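Long-range contacts in putative uronate isomerase (Thermotoga maritima, PDB 4NAR), which belongs to the lactate racemase-like family and may act as a racemase or isomerase on small hydroxy acids or sugar acids, its true substrate being unsettled: residues L26-V32 and L56-K62; T45-K50 and K83-I87; F159-I165 and F245-Y249. One frame throughout, in Å; residues are numbered along the deposited sequence.

Interaction 1 (L26-V32 and L56-K62); sequences LGKVKKV and LLERGLK
Residues 26-30 are loop, mostly extended but kinked at Gly27 (phi/psi -92/-54) and Lys30 (-112/-46), and lead into the strand at Lys31; 56-62 end a helix and turn toward the next strand. Gly60 (88/31) is the C-prime residue of a Schellman motif: Leu61 N bonds Leu56 O (3.0 Å), Gly60 N bonds Leu57 O (2.9 Å). Lys30 and Lys62 CA atoms lie 4.4 Å apart; a weak hydrogen bond joins Lys62 N to Lys30 O (2.7 Å), and Leu61 CA approaches Val29 O (3.5 Å) in a CA-H...O contact. On the sheet-facing side Val32 CB meets Leu61 CD1 (3.9 Å, Leu61 tp), Val32 CG1 Leu56 CD2 (4.3 Å), and Val29 CG1 Leu56 CD1 (4.4 Å). Arg59 (chi1 m) extends beside Val29 to make a weak hydrogen bond, NH2 to Gly27 O (3.1 Å), though NH2 is less surely placed. The contact closes the helix-to-strand turn of the beta-alpha-beta crossover joining parallel strands 31-36 and 63-68; Phe146 of strand 144-150 and Val23 of helix 12-24 pack against Leu56.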
ATOM      1  N   LEU A  26      -9.607  18.555  21.593  1.00 40.72           N
ATOM      2  CA  LEU A  26     -10.129  17.330  22.198  1.00 41.12           C
ATOM      3  C   LEU A  26     -10.603  17.621  23.610  1.00 46.81           C
ATOM      4  O   LEU A  26      -9.915  18.303  24.368  1.00 52.99           O
ATOM      5  CB  LEU A  26      -9.076  16.226  22.244  1.00 41.44           C
ATOM      6  CG  LEU A  26      -9.074  15.216  21.097  1.00 49.25           C
ATOM      7  CD1 LEU A  26     -10.453  15.100  20.444  1.00 45.56           C
ATOM      8  CD2 LEU A  26      -8.005  15.575  20.072  1.00 55.48           C
ATOM      9  N   GLY A  27     -11.772  17.095  23.968  1.00 47.01           N
ATOM     10  CA  GLY A  27     -12.387  17.403  25.248  1.00 57.42           C
ATOM     11  C   GLY A  27     -12.030  16.430  26.358  1.00 66.90           C
ATOM     12  O   GLY A  27     -11.567  16.828  27.436  1.00 77.35           O
ATOM     13  N   LYS A  28     -12.263  15.149  26.093  1.00 58.64           N
ATOM     14  CA  LYS A  28     -11.931  14.085  27.032  1.00 64.77           C
ATOM     15  C   LYS A  28     -10.894  13.148  26.419  1.00 70.27           C
ATOM     16  O   LYS A  28     -11.092  12.639  25.309  1.00 74.28           O
ATOM     17  CB  LYS A  28     -13.185  13.278  27.390  1.00 63.94           C
ATOM     18  CG  LYS A  28     -12.895  11.987  28.174  1.00 66.34           C
ATOM     19  CD  LYS A  28     -14.111  11.068  28.216  1.00 64.57           C
ATOM     20  CE  LYS A  28     -13.898   9.918  29.193  1.00 64.30           C
ATOM     21  NZ  LYS A  28     -15.053   8.965  29.226  1.00 64.93           N
ATOM     22  N   VAL A  29      -9.789  12.916  27.123  1.00 63.95           N
ATOM     23  CA  VAL A  29      -8.875  11.865  26.690  1.00 60.24           C
ATOM     24  C   VAL A  29      -8.309  11.062  27.842  1.00 52.95           C
ATOM     25  O   VAL A  29      -7.418  11.526  28.560  1.00 61.26           O
ATOM     26  CB  VAL A  29      -7.708  12.409  25.849  1.00 68.84           C
ATOM     27  CG1 VAL A  29      -8.066  12.390  24.369  1.00 74.65           C
ATOM     28  CG2 VAL A  29      -7.323  13.813  26.307  1.00 71.73           C
ATOM     29  N   LYS A  30      -8.839   9.862  28.027  1.00 40.21           N
ATOM     30  CA  LYS A  30      -8.161   8.887  28.867  1.00 45.78           C
ATOM     31  C   LYS A  30      -7.660   7.745  27.986  1.00 35.33           C
ATOM     32  O   LYS A  30      -6.502   7.362  28.092  1.00 41.35           O
ATOM     33  CB  LYS A  30      -9.035   8.398  30.038  1.00 55.34           C
ATOM     34  CG  LYS A  30     -10.525   8.535  29.811  1.00 58.51           C
ATOM     35  CD  LYS A  30     -11.329   8.340  31.102  1.00 66.82           C
ATOM     36  CE  LYS A  30     -11.414   6.873  31.516  1.00 71.48           C
ATOM     37  NZ  LYS A  30     -12.805   6.475  31.911  1.00 72.43           N
ATOM     38  N   LYS A  31      -8.522   7.248  27.095  1.00 28.43           N
ATOM     39  CA  LYS A  31      -8.202   6.143  26.182  1.00 27.92           C
ATOM     40  C   LYS A  31      -8.176   6.614  24.716  1.00 24.58           C
ATOM     41  O   LYS A  31      -9.177   7.130  24.196  1.00 20.58           O
ATOM     42  CB  LYS A  31      -9.243   5.027  26.331  1.00 37.53           C
ATOM     43  CG  LYS A  31      -8.829   3.820  27.158  1.00 43.46           C
ATOM     44  CD  LYS A  31      -9.016   2.556  26.313  1.00 51.99           C
ATOM     45  CE  LYS A  31      -9.542   1.368  27.109  1.00 56.51           C
ATOM     46  NZ  LYS A  31      -9.763   0.198  26.190  1.00 52.53           N
ATOM     47  N   VAL A  32      -7.040   6.406  24.052  1.00 25.39           N
ATOM     48  CA  VAL A  32      -6.832   6.838  22.676  1.00 20.22           C
ATOM     49  C   VAL A  32      -6.281   5.681  21.823  1.00 23.14           C
ATOM     50  O   VAL A  32      -5.565   4.817  22.330  1.00 16.49           O
ATOM     51  CB  VAL A  32      -5.850   8.036  22.665  1.00 27.26           C
ATOM     52  CG1 VAL A  32      -4.793   7.912  21.579  1.00 30.90           C
ATOM     53  CG2 VAL A  32      -6.603   9.354  22.572  1.00 28.52           C
ATOM     54  N   LEU A  56      -0.804  14.625  24.392  1.00 33.21           N
ATOM     55  CA  LEU A  56      -1.867  13.859  25.027  1.00 32.89           C
ATOM     56  C   LEU A  56      -1.559  13.588  26.497  1.00 33.77           C
ATOM     57  O   LEU A  56      -2.465  13.617  27.333  1.00 35.26           O
ATOM     58  CB  LEU A  56      -2.111  12.541  24.292  1.00 33.99           C
ATOM     59  CG  LEU A  56      -3.358  12.422  23.418  1.00 33.89           C
ATOM     60  CD1 LEU A  56      -4.024  13.777  23.191  1.00 35.78           C
ATOM     61  CD2 LEU A  56      -2.989  11.766  22.102  1.00 26.76           C
ATOM     62  N   LEU A  57      -0.294  13.316  26.812  1.00 27.51           N
ATOM     63  CA  LEU A  57       0.101  13.132  28.204  1.00 33.13           C
ATOM     64  C   LEU A  57      -0.226  14.375  29.038  1.00 42.19           C
ATOM     65  O   LEU A  57      -0.815  14.264  30.118  1.00 45.96           O
ATOM     66  CB  LEU A  57       1.589  12.823  28.315  1.00 37.41           C
ATOM     67  CG  LEU A  57       1.984  11.352  28.291  1.00 44.23           C
ATOM     68  CD1 LEU A  57       3.468  11.215  28.605  1.00 43.72           C
ATOM     69  CD2 LEU A  57       1.137  10.534  29.270  1.00 38.90           C
ATOM     70  N   GLU A  58       0.140  15.549  28.520  1.00 42.13           N
ATOM     71  CA  GLU A  58      -0.054  16.827  29.218  1.00 46.50           C
ATOM     72  C   GLU A  58      -1.515  17.142  29.537  1.00 44.78           C
ATOM     73  O   GLU A  58      -1.799  17.919  30.449  1.00 44.79           O
ATOM     74  CB  GLU A  58       0.570  17.986  28.423  1.00 50.35           C
ATOM     75  CG  GLU A  58       2.079  18.114  28.587  1.00 59.85           C
ATOM     76  CD  GLU A  58       2.739  18.862  27.426  1.00 67.86           C
ATOM     77  OE1 GLU A  58       2.017  19.549  26.659  1.00 64.63           O
ATOM     78  OE2 GLU A  58       3.983  18.753  27.278  1.00 68.52           O
ATOM     79  N   ARG A  59      -2.437  16.551  28.783  1.00 45.00           N
ATOM     80  CA  ARG A  59      -3.859  16.744  29.045  1.00 49.24           C
ATOM     81  C   ARG A  59      -4.527  15.545  29.721  1.00 48.70           C
ATOM     82  O   ARG A  59      -5.753  15.411  29.685  1.00 49.67           O
ATOM     83  CB  ARG A  59      -4.599  17.119  27.761  1.00 58.52           C
ATOM     84  CG  ARG A  59      -4.616  18.621  27.494  1.00 71.74           C
ATOM     85  CD  ARG A  59      -5.397  18.969  26.222  1.00 77.05           C
ATOM     86  NE  ARG A  59      -6.625  18.183  26.087  1.00 81.55           N
ATOM     87  CZ  ARG A  59      -7.831  18.582  26.491  1.00 82.56           C
ATOM     88  NH1 ARG A  59      -7.985  19.772  27.060  1.00 84.28           N
ATOM     89  NH2 ARG A  59      -8.888  17.786  26.325  1.00 78.19           N
ATOM     90  N   GLY A  60      -3.719  14.676  30.327  1.00 51.87           N
ATOM     91  CA  GLY A  60      -4.234  13.601  31.165  1.00 54.36           C
ATOM     92  C   GLY A  60      -4.585  12.283  30.489  1.00 58.17           C
ATOM     93  O   GLY A  60      -5.484  11.569  30.941  1.00 67.54           O
ATOM     94  N   LEU A  61      -3.879  11.951  29.414  1.00 49.04           N
ATOM     95  CA  LEU A  61      -4.038  10.654  28.760  1.00 38.11           C
ATOM     96  C   LEU A  61      -3.761   9.486  29.716  1.00 39.39           C
ATOM     97  O   LEU A  61      -2.720   9.445  30.375  1.00 36.93           O
ATOM     98  CB  LEU A  61      -3.092  10.556  27.566  1.00 32.44           C
ATOM     99  CG  LEU A  61      -3.021   9.210  26.855  1.00 34.38           C
ATOM    100  CD1 LEU A  61      -4.315   8.967  26.094  1.00 38.67           C
ATOM    101  CD2 LEU A  61      -1.814   9.178  25.922  1.00 35.12           C
ATOM    102  N   LYS A  62      -4.687   8.536  29.787  1.00 36.14           N
ATOM    103  CA  LYS A  62      -4.469   7.336  30.595  1.00 35.24           C
ATOM    104  C   LYS A  62      -3.920   6.154  29.779  1.00 37.99           C
ATOM    105  O   LYS A  62      -3.047   5.412  30.233  1.00 35.46           O
ATOM    106  CB  LYS A  62      -5.761   6.935  31.306  1.00 38.19           C
ATOM    107  CG  LYS A  62      -6.271   7.985  32.294  1.00 55.18           C
ATOM    108  CD  LYS A  62      -5.265   8.208  33.428  1.00 64.25           C
ATOM    109  CE  LYS A  62      -5.110   9.694  33.770  1.00 64.48           C
ATOM    110  NZ  LYS A  62      -3.701  10.008  34.192  1.00 61.71           N
TER

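Interaction 2 (T45-K50 and K83-I87); sequences THLVAK and KKLGI
Thr45 lays CG2 and CB against the Lys84 carbonyl and side chain and the Leu85 side chain: CG2 is 3.4 Å from Lys84 O and 3.8 Å from Leu85 CD2, and CB 3.5 Å from Lys84 CD; its hydroxyl is held by Asp43. Residues 45-50 are regular helix, the first turns of helix 45-58. Residues 83-85 are the last turn of helix 78-85, and Gly86 leaves it with positive phi (68/31), so that Ile87 is already extended (-125/137). The closest CA pair is His46 with Leu85, 4.3 Å apart. There His46 CA meets Leu85 O at 3.5 Å in a CA-H...O contact. One turn on, Ala49 CB lies 3.4 Å from the same Leu85 O and 3.6 Å from Leu85 CD2 (Leu85 mt). Gly86 fits beside the helix where a CB would come 3.3 Å from His46 O. Lys50 CB packs on Gly86 O (3.4 Å), and Lys50 CA on Ile87 CG1 (4.0 Å). Lys84 (chi1 t, chi2 p) sends NZ to the carbonyls of Asp38 and Arg41. Toward the sheet, Leu85 and Ile87 continue onto Thr66 and Phe64 of strand 63-68, and Val48 and Ala49 rest on Ile148 of strand 144-150, so helix 45-58 and the end of helix 78-85 pack side by side on it. Ala49 and Gly86 allow the close approach, in which CH groups meet the Leu85 and Gly86 carbonyl oxygens.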
ATOM      1  N   THR A  45       5.913   9.395  10.248  1.00 19.81           N
ATOM      2  CA  THR A  45       5.049   9.007  11.362  1.00 21.43           C
ATOM      3  C   THR A  45       5.649   9.360  12.721  1.00 20.42           C
ATOM      4  O   THR A  45       4.967   9.931  13.583  1.00 22.89           O
ATOM      5  CB  THR A  45       4.760   7.496  11.378  1.00 19.08           C
ATOM      6  OG1 THR A  45       4.105   7.107  10.158  1.00 20.28           O
ATOM      7  CG2 THR A  45       3.905   7.140  12.591  1.00 13.88           C
ATOM      8  N   HIS A  46       6.927   9.030  12.892  1.00 18.81           N
ATOM      9  CA  HIS A  46       7.618   9.232  14.164  1.00 21.37           C
ATOM     10  C   HIS A  46       7.523  10.672  14.689  1.00 30.31           C
ATOM     11  O   HIS A  46       7.398  10.875  15.898  1.00 34.43           O
ATOM     12  CB  HIS A  46       9.077   8.751  14.084  1.00 22.03           C
ATOM     13  CG  HIS A  46       9.955   9.567  13.175  1.00 26.79           C
ATOM     14  ND1 HIS A  46      11.006  10.319  13.643  1.00 28.41           N
ATOM     15  CD2 HIS A  46       9.946   9.712  11.824  1.00 26.05           C
ATOM     16  CE1 HIS A  46      11.611  10.912  12.620  1.00 27.24           C
ATOM     17  NE2 HIS A  46      10.989  10.561  11.512  1.00 28.37           N
ATOM     18  N   LEU A  47       7.551  11.655  13.783  1.00 28.99           N
ATOM     19  CA  LEU A  47       7.367  13.053  14.162  1.00 29.75           C
ATOM     20  C   LEU A  47       5.926  13.325  14.589  1.00 29.09           C
ATOM     21  O   LEU A  47       5.673  14.175  15.441  1.00 28.93           O
ATOM     22  CB  LEU A  47       7.740  14.004  13.011  1.00 27.93           C
ATOM     23  CG  LEU A  47       9.189  14.139  12.504  1.00 30.21           C
ATOM     24  CD1 LEU A  47       9.240  15.089  11.301  1.00 22.79           C
ATOM     25  CD2 LEU A  47      10.147  14.617  13.593  1.00 26.64           C
ATOM     26  N   VAL A  48       4.977  12.616  13.991  1.00 26.92           N
ATOM     27  CA  VAL A  48       3.570  12.851  14.306  1.00 25.07           C
ATOM     28  C   VAL A  48       3.164  12.123  15.586  1.00 28.82           C
ATOM     29  O   VAL A  48       2.613  12.727  16.526  1.00 25.72           O
ATOM     30  CB  VAL A  48       2.658  12.384  13.154  1.00 26.28           C
ATOM     31  CG1 VAL A  48       1.183  12.722  13.441  1.00 21.18           C
ATOM     32  CG2 VAL A  48       3.097  13.012  11.847  1.00 17.79           C
ATOM     33  N   ALA A  49       3.435  10.820  15.614  1.00 25.38           N
ATOM     34  CA  ALA A  49       3.040   9.968  16.731  1.00 16.56           C
ATOM     35  C   ALA A  49       3.643  10.418  18.067  1.00 20.77           C
ATOM     36  O   ALA A  49       2.927  10.586  19.055  1.00 23.70           O
ATOM     37  CB  ALA A  49       3.433   8.535  16.445  1.00 18.72           C
ATOM     38  N   LYS A  50       4.959  10.606  18.097  1.00 25.70           N
ATOM     39  CA  LYS A  50       5.630  10.948  19.348  1.00 27.43           C
ATOM     40  C   LYS A  50       5.144  12.292  19.918  1.00 24.03           C
ATOM     41  O   LYS A  50       5.013  12.442  21.134  1.00 27.95           O
ATOM     42  CB  LYS A  50       7.159  10.911  19.180  1.00 25.91           C
ATOM     43  CG  LYS A  50       7.827  12.260  18.929  1.00 28.30           C
ATOM     44  CD  LYS A  50       9.286  12.093  18.501  1.00 34.58           C
ATOM     45  CE  LYS A  50      10.003  13.446  18.452  1.00 33.29           C
ATOM     46  NZ  LYS A  50      11.216  13.375  17.590  1.00 45.08           N
ATOM     47  N   LYS A  83      10.514   2.263  16.548  1.00 28.28           N
ATOM     48  CA  LYS A  83      11.120   3.012  15.458  1.00 27.92           C
ATOM     49  C   LYS A  83      10.068   3.807  14.687  1.00 25.87           C
ATOM     50  O   LYS A  83      10.270   4.988  14.381  1.00 28.83           O
ATOM     51  CB  LYS A  83      11.915   2.092  14.513  1.00 38.40           C
ATOM     52  CG  LYS A  83      12.393   2.803  13.230  1.00 47.39           C
ATOM     53  CD  LYS A  83      13.647   2.181  12.616  1.00 60.48           C
ATOM     54  CE  LYS A  83      13.371   0.808  11.979  1.00 70.28           C
ATOM     55  NZ  LYS A  83      14.567   0.276  11.238  1.00 69.67           N
ATOM     56  N   LYS A  84       8.945   3.166  14.383  1.00 21.98           N
ATOM     57  CA  LYS A  84       7.888   3.804  13.594  1.00 22.32           C
ATOM     58  C   LYS A  84       7.238   4.989  14.312  1.00 24.13           C
ATOM     59  O   LYS A  84       6.913   6.015  13.695  1.00 19.15           O
ATOM     60  CB  LYS A  84       6.811   2.776  13.226  1.00 21.71           C
ATOM     61  CG  LYS A  84       5.590   3.375  12.559  1.00 26.33           C
ATOM     62  CD  LYS A  84       5.981   4.168  11.321  1.00 23.75           C
ATOM     63  CE  LYS A  84       5.457   3.493  10.086  1.00 18.42           C
ATOM     64  NZ  LYS A  84       6.513   2.962   9.240  1.00 26.12           N
ATOM     65  N   LEU A  85       7.049   4.850  15.619  1.00 20.62           N
ATOM     66  CA  LEU A  85       6.264   5.832  16.355  1.00 20.09           C
ATOM     67  C   LEU A  85       7.140   6.879  17.036  1.00 25.73           C
ATOM     68  O   LEU A  85       6.675   7.993  17.338  1.00 25.90           O
ATOM     69  CB  LEU A  85       5.374   5.120  17.373  1.00 19.36           C
ATOM     70  CG  LEU A  85       4.364   4.173  16.710  1.00 22.16           C
ATOM     71  CD1 LEU A  85       3.532   3.368  17.724  1.00 14.39           C
ATOM     72  CD2 LEU A  85       3.462   4.970  15.734  1.00 17.36           C
ATOM     73  N   GLY A  86       8.409   6.522  17.247  1.00 18.66           N
ATOM     74  CA  GLY A  86       9.314   7.326  18.040  1.00 19.63           C
ATOM     75  C   GLY A  86       8.890   7.311  19.499  1.00 24.40           C
ATOM     76  O   GLY A  86       9.095   8.284  20.229  1.00 28.16           O
ATOM     77  N   ILE A  87       8.283   6.204  19.925  1.00 34.34           N
ATOM     78  CA  ILE A  87       7.826   6.047  21.307  1.00 34.09           C
ATOM     79  C   ILE A  87       8.426   4.764  21.904  1.00 33.70           C
ATOM     80  O   ILE A  87       8.455   3.721  21.244  1.00 27.50           O
ATOM     81  CB  ILE A  87       6.285   5.978  21.375  1.00 31.36           C
ATOM     82  CG1 ILE A  87       5.666   7.184  20.657  1.00 29.82           C
ATOM     83  CG2 ILE A  87       5.809   5.897  22.822  1.00 29.10           C
ATOM     84  CD1 ILE A  87       4.121   7.236  20.720  1.00 22.39           C
TER

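Interaction 3 (F159-I165 and F245-Y249); sequences FSGGLKI and FLRAY. With ACT (acetate ion), chain E; SO4 (sulfate ion), chain C.
A buried, mainly apolar contact sets the glycine-containing loop after strand 158-159 against helix 241-259. Gly162 and Tyr249 have the nearest CA atoms, 5.0 Å apart; at Gly162 (phi/psi 51/-134) a CB would clash with Tyr249 CB. Gly161 is at 96/-178, after which Leu163 and Lys164 form a short 3-10 turn, with Ile165 N bonded to Gly162 O (3.1 Å). Leu163 (mt) places CD2 over the Phe245 ring, a CH-pi contact 3.8 Å from the centroid, and Ile165 CG2 meets the ring edge at Phe245 CE2 (4.0 Å). The side of the loop away from the helix meets two anions, probably from the crystallisation liquor: Gly161 N bonds acetate O (3.1 Å) and Lys164 NZ bonds sulfate O1 (2.9 Å), with Arg41 binding both, which may mark a place where anionic ligands can bind. Tyr249 (chi1 t) packs CE1 on Phe159 CB (3.8 Å), its hydroxyl bonded to Val195 O. Water 1 accepts from Leu163 N (2.9 Å) and donates weakly to Phe245 O (3.3 Å).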
ATOM      1  N   PHE A 159      -4.125   6.181  -5.554  1.00 15.54           N
ATOM      2  CA  PHE A 159      -3.214   6.794  -4.592  1.00 15.22           C
ATOM      3  C   PHE A 159      -3.382   6.041  -3.277  1.00 18.02           C
ATOM      4  O   PHE A 159      -4.428   5.423  -3.062  1.00 16.67           O
ATOM      5  CB  PHE A 159      -3.565   8.279  -4.383  1.00 18.97           C
ATOM      6  CG  PHE A 159      -3.125   9.172  -5.522  1.00 22.92           C
ATOM      7  CD1 PHE A 159      -1.828   9.702  -5.543  1.00 18.42           C
ATOM      8  CD2 PHE A 159      -3.990   9.457  -6.595  1.00 20.49           C
ATOM      9  CE1 PHE A 159      -1.398  10.516  -6.607  1.00 18.70           C
ATOM     10  CE2 PHE A 159      -3.562  10.281  -7.669  1.00 18.94           C
ATOM     11  CZ  PHE A 159      -2.266  10.804  -7.672  1.00 14.23           C
ATOM     12  N   SER A 160      -2.373   6.084  -2.403  1.00 14.79           N
ATOM     13  CA  SER A 160      -2.524   5.550  -1.042  1.00 20.04           C
ATOM     14  C   SER A 160      -3.012   6.658  -0.109  1.00 17.21           C
ATOM     15  O   SER A 160      -3.173   7.804  -0.532  1.00 20.86           O
ATOM     16  CB  SER A 160      -1.204   4.993  -0.509  1.00 17.65           C
ATOM     17  OG  SER A 160      -0.203   6.002  -0.531  1.00 21.14           O
ATOM     18  N   GLY A 161      -3.249   6.324   1.156  1.00 18.31           N
ATOM     19  CA  GLY A 161      -3.680   7.322   2.124  1.00 17.93           C
ATOM     20  C   GLY A 161      -5.182   7.370   2.317  1.00 15.80           C
ATOM     21  O   GLY A 161      -5.933   6.598   1.704  1.00 14.13           O
ATOM     22  N   GLY A 162      -5.624   8.289   3.167  1.00 18.10           N
ATOM     23  CA  GLY A 162      -7.027   8.335   3.529  1.00 25.49           C
ATOM     24  C   GLY A 162      -7.549   6.980   3.988  1.00 22.66           C
ATOM     25  O   GLY A 162      -6.893   6.278   4.774  1.00 12.00           O
ATOM     26  N   LEU A 163      -8.720   6.600   3.477  1.00 19.69           N
ATOM     27  CA  LEU A 163      -9.374   5.378   3.935  1.00 15.51           C
ATOM     28  C   LEU A 163      -8.616   4.090   3.564  1.00 19.31           C
ATOM     29  O   LEU A 163      -8.985   2.995   4.011  1.00 18.97           O
ATOM     30  CB  LEU A 163     -10.821   5.346   3.442  1.00 13.86           C
ATOM     31  CG  LEU A 163     -11.659   6.447   4.106  1.00 16.96           C
ATOM     32  CD1 LEU A 163     -12.999   6.656   3.366  1.00 15.35           C
ATOM     33  CD2 LEU A 163     -11.879   6.105   5.598  1.00 11.39           C
ATOM     34  N   LYS A 164      -7.548   4.208   2.774  1.00 13.90           N
ATOM     35  CA  LYS A 164      -6.766   3.018   2.468  1.00 18.86           C
ATOM     36  C   LYS A 164      -6.131   2.441   3.751  1.00 25.24           C
ATOM     37  O   LYS A 164      -5.877   1.235   3.854  1.00 20.87           O
ATOM     38  CB  LYS A 164      -5.699   3.272   1.399  1.00 21.91           C
ATOM     39  CG  LYS A 164      -5.152   1.956   0.813  1.00 25.13           C
ATOM     40  CD  LYS A 164      -3.688   2.065   0.337  1.00 28.29           C
ATOM     41  CE  LYS A 164      -3.179   0.745  -0.305  1.00 31.06           C
ATOM     42  NZ  LYS A 164      -2.502  -0.170   0.684  1.00 32.65           N
ATOM     43  N   ILE A 165      -5.896   3.301   4.738  1.00 20.23           N
ATOM     44  CA  ILE A 165      -5.403   2.815   6.008  1.00 16.11           C
ATOM     45  C   ILE A 165      -6.438   1.945   6.737  1.00 18.08           C
ATOM     46  O   ILE A 165      -6.071   1.082   7.541  1.00 19.43           O
ATOM     47  CB  ILE A 165      -4.932   3.962   6.913  1.00 20.30           C
ATOM     48  CG1 ILE A 165      -4.204   3.394   8.142  1.00 18.71           C
ATOM     49  CG2 ILE A 165      -6.101   4.844   7.321  1.00 14.47           C
ATOM     50  CD1 ILE A 165      -3.292   4.400   8.840  1.00 20.82           C
ATOM     51  N   PHE A 245     -11.815  12.371   5.927  1.00 18.36           N
ATOM     52  CA  PHE A 245     -10.889  11.454   5.280  1.00 18.46           C
ATOM     53  C   PHE A 245     -10.886  11.732   3.782  1.00 25.71           C
ATOM     54  O   PHE A 245      -9.826  11.777   3.148  1.00 26.39           O
ATOM     55  CB  PHE A 245     -11.323  10.011   5.519  1.00 17.36           C
ATOM     56  CG  PHE A 245     -10.551   9.308   6.591  1.00 23.97           C
ATOM     57  CD1 PHE A 245     -11.022   9.263   7.903  1.00 29.30           C
ATOM     58  CD2 PHE A 245      -9.354   8.659   6.283  1.00 26.81           C
ATOM     59  CE1 PHE A 245     -10.305   8.598   8.887  1.00 26.22           C
ATOM     60  CE2 PHE A 245      -8.630   7.985   7.267  1.00 20.30           C
ATOM     61  CZ  PHE A 245      -9.109   7.945   8.563  1.00 22.34           C
ATOM     62  N   LEU A 246     -12.090  11.897   3.232  1.00 22.44           N
ATOM     63  CA  LEU A 246     -12.289  12.229   1.820  1.00 22.64           C
ATOM     64  C   LEU A 246     -11.614  13.550   1.413  1.00 20.85           C
ATOM     65  O   LEU A 246     -10.901  13.598   0.409  1.00 25.72           O
ATOM     66  CB  LEU A 246     -13.791  12.251   1.490  1.00 17.03           C
ATOM     67  CG  LEU A 246     -14.399  10.944   0.945  1.00 26.38           C
ATOM     68  CD1 LEU A 246     -13.670   9.699   1.441  1.00 20.24           C
ATOM     69  CD2 LEU A 246     -15.896  10.824   1.262  1.00 27.24           C
ATOM     70  N   ARG A 247     -11.831  14.611   2.192  1.00 20.06           N
ATOM     71  CA  ARG A 247     -11.219  15.918   1.909  1.00 20.51           C
ATOM     72  C   ARG A 247      -9.683  15.878   1.963  1.00 23.88           C
ATOM     73  O   ARG A 247      -9.003  16.310   1.027  1.00 21.07           O
ATOM     74  CB  ARG A 247     -11.726  16.975   2.896  1.00 16.68           C
ATOM     75  CG  ARG A 247     -13.196  17.384   2.711  1.00 21.39           C
ATOM     76  CD  ARG A 247     -13.539  18.576   3.616  1.00 21.78           C
ATOM     77  NE  ARG A 247     -13.470  18.198   5.026  1.00 17.47           N
ATOM     78  CZ  ARG A 247     -14.515  17.759   5.726  1.00 20.84           C
ATOM     79  NH1 ARG A 247     -15.711  17.668   5.150  1.00 20.30           N
ATOM     80  NH2 ARG A 247     -14.373  17.422   7.003  1.00 19.90           N
ATOM     81  N   ALA A 248      -9.153  15.364   3.075  1.00 25.10           N
ATOM     82  CA  ALA A 248      -7.708  15.258   3.281  1.00 21.97           C
ATOM     83  C   ALA A 248      -7.037  14.429   2.189  1.00 20.15           C
ATOM     84  O   ALA A 248      -5.945  14.789   1.712  1.00 21.02           O
ATOM     85  CB  ALA A 248      -7.392  14.684   4.672  1.00 13.59           C
ATOM     86  N   TYR A 249      -7.698  13.339   1.786  1.00 18.28           N
ATOM     87  CA  TYR A 249      -7.218  12.480   0.685  1.00 19.13           C
ATOM     88  C   TYR A 249      -7.163  13.205  -0.658  1.00 19.92           C
ATOM     89  O   TYR A 249      -6.221  13.010  -1.435  1.00 18.44           O
ATOM     90  CB  TYR A 249      -8.093  11.221   0.541  1.00 17.85           C
ATOM     91  CG  TYR A 249      -7.844  10.394  -0.714  1.00 14.81           C
ATOM     92  CD1 TYR A 249      -6.689   9.639  -0.854  1.00 13.22           C
ATOM     93  CD2 TYR A 249      -8.768  10.371  -1.749  1.00 19.41           C
ATOM     94  CE1 TYR A 249      -6.458   8.878  -1.993  1.00 21.26           C
ATOM     95  CE2 TYR A 249      -8.551   9.614  -2.898  1.00 16.87           C
ATOM     96  CZ  TYR A 249      -7.398   8.866  -3.016  1.00 22.04           C
ATOM     97  OH  TYR A 249      -7.184   8.111  -4.158  1.00 17.30           O
TER
HETATM   98  C   ACT E 504      -2.013   3.914   3.951  1.00 20.89           C
HETATM   99  O   ACT E 504      -2.337   3.884   2.751  1.00 31.92           O
HETATM  100  OXT ACT E 504      -1.805   5.056   4.398  1.00 16.88           O
HETATM  101  CH3 ACT E 504      -1.886   2.657   4.771  1.00 37.02           C
HETATM  102  S   SO4 C 502       1.094  -0.346   0.386  1.00 48.68           S
HETATM  103  O1  SO4 C 502       0.175   0.802   0.534  1.00 44.25           O
HETATM  104  O2  SO4 C 502       1.290  -0.990   1.698  1.00 52.22           O
HETATM  105  O3  SO4 C 502       0.580  -1.356  -0.555  1.00 38.65           O
HETATM  106  O4  SO4 C 502       2.372   0.180  -0.105  1.00 60.25           O
HETATM  107  O   HOH W   1      -9.944   8.697   1.887  1.00 14.09           O

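How the interactions relate
From the N terminus, interaction 1 opens at 26-32 and closes at 56-62, joining the start of strand 31-36 to the end of helix 45-58. Interaction 2 opens within that span, at the start of the same helix, and closes beyond it at 83-87; the two therefore cross, their centres about 18 Å apart, and tie helix 45-58 at one end to the strand before it and at the other to helix 78-85. Interaction 3 follows in series, its loop closing 80 residues on, and fixes the loop after strand 158-159 to helix 241-259. Its centre is about 20 Å from that of interaction 2 and about 25 Å from that of interaction 1, and none of the three touch.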